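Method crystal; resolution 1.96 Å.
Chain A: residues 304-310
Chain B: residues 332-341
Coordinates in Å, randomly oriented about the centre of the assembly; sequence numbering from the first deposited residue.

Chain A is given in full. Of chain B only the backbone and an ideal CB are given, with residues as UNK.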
# COMPACT_ATOMS: atom_id res chain seq x y z
N ASN A 304 17.17 8.41 0.81
CA ASN A 304 18.09 8.39 -0.33
C ASN A 304 18.13 7.03 -1.03
O ASN A 304 19.19 6.55 -1.45
CB ASN A 304 19.49 8.89 0.07
CG ASN A 304 20.33 9.32 -1.12
OD1 ASN A 304 19.79 9.70 -2.17
ND2 ASN A 304 21.65 9.28 -0.97
N LEU A 305 16.96 6.42 -1.17
CA LEU A 305 16.81 5.24 -2.01
C LEU A 305 16.48 5.70 -3.43
O LEU A 305 16.08 6.85 -3.63
CB LEU A 305 15.68 4.35 -1.49
CG LEU A 305 15.73 3.98 -0.00
CD1 LEU A 305 14.49 3.18 0.40
CD2 LEU A 305 17.00 3.19 0.32
N PRO A 306 16.66 4.81 -4.43
CA PRO A 306 16.21 5.17 -5.77
C PRO A 306 14.71 5.47 -5.73
O PRO A 306 13.95 4.78 -5.04
CB PRO A 306 16.46 3.89 -6.58
CG PRO A 306 17.57 3.21 -5.83
CD PRO A 306 17.19 3.43 -4.40
N LEU A 307 14.30 6.50 -6.45
CA LEU A 307 12.89 6.86 -6.48
C LEU A 307 12.14 5.87 -7.35
O LEU A 307 12.72 5.31 -8.30
CB LEU A 307 12.72 8.28 -7.00
CG LEU A 307 13.37 9.38 -6.15
CD1 LEU A 307 13.10 10.78 -6.74
CD2 LEU A 307 12.91 9.30 -4.69
N GLY A 308 10.88 5.64 -7.03
CA GLY A 308 10.01 4.82 -7.87
C GLY A 308 9.49 5.61 -9.06
O GLY A 308 9.70 6.82 -9.16
N GLU A 309 8.80 4.92 -9.97
CA GLU A 309 8.19 5.59 -11.11
C GLU A 309 6.86 6.24 -10.72
O GLU A 309 6.22 5.83 -9.75
CB GLU A 309 8.02 4.62 -12.29
CG GLU A 309 9.34 3.94 -12.74
CD GLU A 309 10.51 4.91 -12.98
OE1 GLU A 309 10.30 6.01 -13.53
OE2 GLU A 309 11.65 4.56 -12.62
N THR A 310 6.47 7.27 -11.47
CA THR A 310 5.25 8.02 -11.18
C THR A 310 4.15 7.86 -12.23
O THR A 310 3.18 8.64 -12.25
CB THR A 310 5.53 9.53 -11.04
OG1 THR A 310 6.12 10.01 -12.25
CG2 THR A 310 6.46 9.80 -9.86
N UNK B 332 23.05 -3.51 -2.30
CA UNK B 332 22.68 -3.10 -3.65
C UNK B 332 21.43 -2.20 -3.71
O UNK B 332 20.83 -2.07 -4.78
CB UNK B 332 22.45 -4.35 -4.50
N UNK B 333 21.05 -1.58 -2.59
CA UNK B 333 19.82 -0.76 -2.56
C UNK B 333 19.82 0.36 -3.59
O UNK B 333 18.76 0.71 -4.10
CB UNK B 333 19.63 -0.15 -1.17
N UNK B 334 20.99 0.91 -3.87
CA UNK B 334 21.19 2.00 -4.83
C UNK B 334 20.86 1.60 -6.28
O UNK B 334 20.66 2.46 -7.14
CB UNK B 334 22.64 2.49 -4.75
N UNK B 335 20.81 0.30 -6.54
CA UNK B 335 20.58 -0.21 -7.89
C UNK B 335 19.13 -0.66 -8.14
O UNK B 335 18.82 -1.20 -9.20
CB UNK B 335 21.53 -1.38 -8.16
N UNK B 336 18.25 -0.39 -7.18
CA UNK B 336 16.87 -0.89 -7.26
C UNK B 336 15.86 0.01 -8.00
O UNK B 336 14.67 0.04 -7.67
CB UNK B 336 16.36 -1.12 -5.84
N UNK B 337 16.33 0.74 -9.02
CA UNK B 337 15.42 1.47 -9.89
C UNK B 337 14.44 0.50 -10.55
O UNK B 337 14.83 -0.55 -11.04
CB UNK B 337 16.20 2.25 -10.95
N UNK B 338 13.16 0.88 -10.55
CA UNK B 338 12.10 0.08 -11.16
C UNK B 338 11.70 -1.14 -10.35
O UNK B 338 10.90 -1.98 -10.81
CB UNK B 338 12.54 -0.37 -12.55
N UNK B 339 12.26 -1.23 -9.15
CA UNK B 339 12.04 -2.34 -8.24
C UNK B 339 11.30 -1.84 -7.01
O UNK B 339 11.53 -0.71 -6.55
CB UNK B 339 13.36 -3.00 -7.85
N UNK B 340 10.37 -2.64 -6.51
CA UNK B 340 9.56 -2.24 -5.37
C UNK B 340 9.79 -3.23 -4.25
O UNK B 340 9.37 -4.38 -4.32
CB UNK B 340 8.08 -2.16 -5.74
N UNK B 341 10.52 -2.75 -3.25
CA UNK B 341 11.03 -3.56 -2.16
C UNK B 341 10.02 -3.72 -1.03
O UNK B 341 9.38 -2.74 -0.63
CB UNK B 341 12.32 -2.94 -1.62

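Position 332 has no atom of chain A within 5.5 Å of its ideal CB, so the contact sets no preference; it is Gln B332.

At 333 a 3-10 segment begins. CA-to-CB runs sideways, and the ideal CB lies 4.5 Å from Leu A305 CD2, while the backbone O lies 3.2 Å from Pro A306 CD. An apolar side chain of modest size would suit, valine or isoleucine among them. Val B333 is deposited, and its CB sits 4.4 Å from Leu A305 CD2, the one apolar side-chain pair across the contact.

Positions 334 and 335 point away, and much is allowed. What 334 offers chain A is mainly its backbone: its O is 3.4 Å from Pro A306 CG. The residues are Asn B334 and Arg B335, both polar.

At 336 the ideal CB is 4.5 Å from Pro A306 CG, pointing sideways. The proline ring favours an apolar neighbour without fixing its shape, and Leu B336 takes the place with an m,t rotamer.

Position 337 is mixed ground. Its CB lies 4.7 Å from Pro A306 CB, 5.3 Å from Leu A307 O and 5.4 Å from Glu A309 OE2, so a small side chain with a polar group fits: serine, threonine or perhaps asparagine. In Thr B337, OG1 lies 3.8 Å from Pro A306 CB and donates to a water 3.0 Å away, which in turn donates to Leu A307 O; CG2 lies 3.9 Å from Glu A309 OE2.

Phi of 76° at 338 favours glycine, with asparagine the usual second choice. Gly B338 N is 4.5 Å from Glu A309 OE2, and a water bridges the gap, accepting from that N at 2.9 Å and donating to OE2 at 2.6 Å and Leu A307 O at 2.7 Å.

Position 339 starts a strand and has no contact with chain A; it is Cys B339.

At 340 CA-to-CB runs sideways with nothing near, yet farther along lie Gly A308 and the free amide of Glu A309. A direct bond to it needs a long side chain with its acceptor at the far end, as in tyrosine. Tyr B340 extends its ring so that OH accepts from Glu A309 N at 2.9 Å, nearly straight at 166°. A CB on Gly A308 would clash with the ring, 3.0 Å from Tyr B340 CE2.

Position 341 points toward chain A from too far to touch it, leaving the choice open; it is Leu B341.

Chain B 332-341: QVNRLTGCYL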
# COMPACT_ATOMS: atom_id res chain seq x y z
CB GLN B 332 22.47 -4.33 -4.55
CG GLN B 332 23.72 -5.14 -4.90
CD GLN B 332 24.40 -4.61 -6.15
OE1 GLN B 332 24.15 -5.10 -7.25
NE2 GLN B 332 25.24 -3.59 -5.98
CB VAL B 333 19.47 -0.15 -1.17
CG1 VAL B 333 19.07 -1.22 -0.16
CG2 VAL B 333 20.60 0.76 -0.65
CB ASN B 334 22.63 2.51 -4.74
CG ASN B 334 23.66 1.37 -4.80
OD1 ASN B 334 23.60 0.41 -4.02
ND2 ASN B 334 24.60 1.48 -5.73
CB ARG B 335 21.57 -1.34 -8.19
CG ARG B 335 23.03 -0.92 -8.04
CD ARG B 335 23.99 -1.97 -8.57
NE ARG B 335 23.73 -2.29 -9.97
CZ ARG B 335 24.48 -3.11 -10.71
NH1 ARG B 335 25.55 -3.70 -10.19
NH2 ARG B 335 24.15 -3.34 -11.98
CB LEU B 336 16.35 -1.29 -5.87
CG LEU B 336 17.12 -2.40 -5.14
CD1 LEU B 336 16.61 -2.57 -3.70
CD2 LEU B 336 17.03 -3.73 -5.90
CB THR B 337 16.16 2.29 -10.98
OG1 THR B 337 16.95 3.30 -10.35
CG2 THR B 337 15.17 2.98 -11.89
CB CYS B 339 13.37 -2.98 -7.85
SG CYS B 339 14.34 -3.59 -9.25
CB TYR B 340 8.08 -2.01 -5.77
CG TYR B 340 8.02 -0.91 -6.82
CD1 TYR B 340 8.16 -1.21 -8.18
CD2 TYR B 340 7.93 0.44 -6.45
CE1 TYR B 340 8.17 -0.21 -9.15
CE2 TYR B 340 7.94 1.46 -7.43
CZ TYR B 340 8.06 1.12 -8.77
OH TYR B 340 8.07 2.10 -9.76
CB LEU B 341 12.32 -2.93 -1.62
CG LEU B 341 13.09 -3.62 -0.49
CD1 LEU B 341 13.56 -5.00 -0.93
CD2 LEU B 341 14.28 -2.74 -0.10
O HOH W 1 12.06 3.53 -10.28
O HOH W 2 15.05 5.55 -9.62
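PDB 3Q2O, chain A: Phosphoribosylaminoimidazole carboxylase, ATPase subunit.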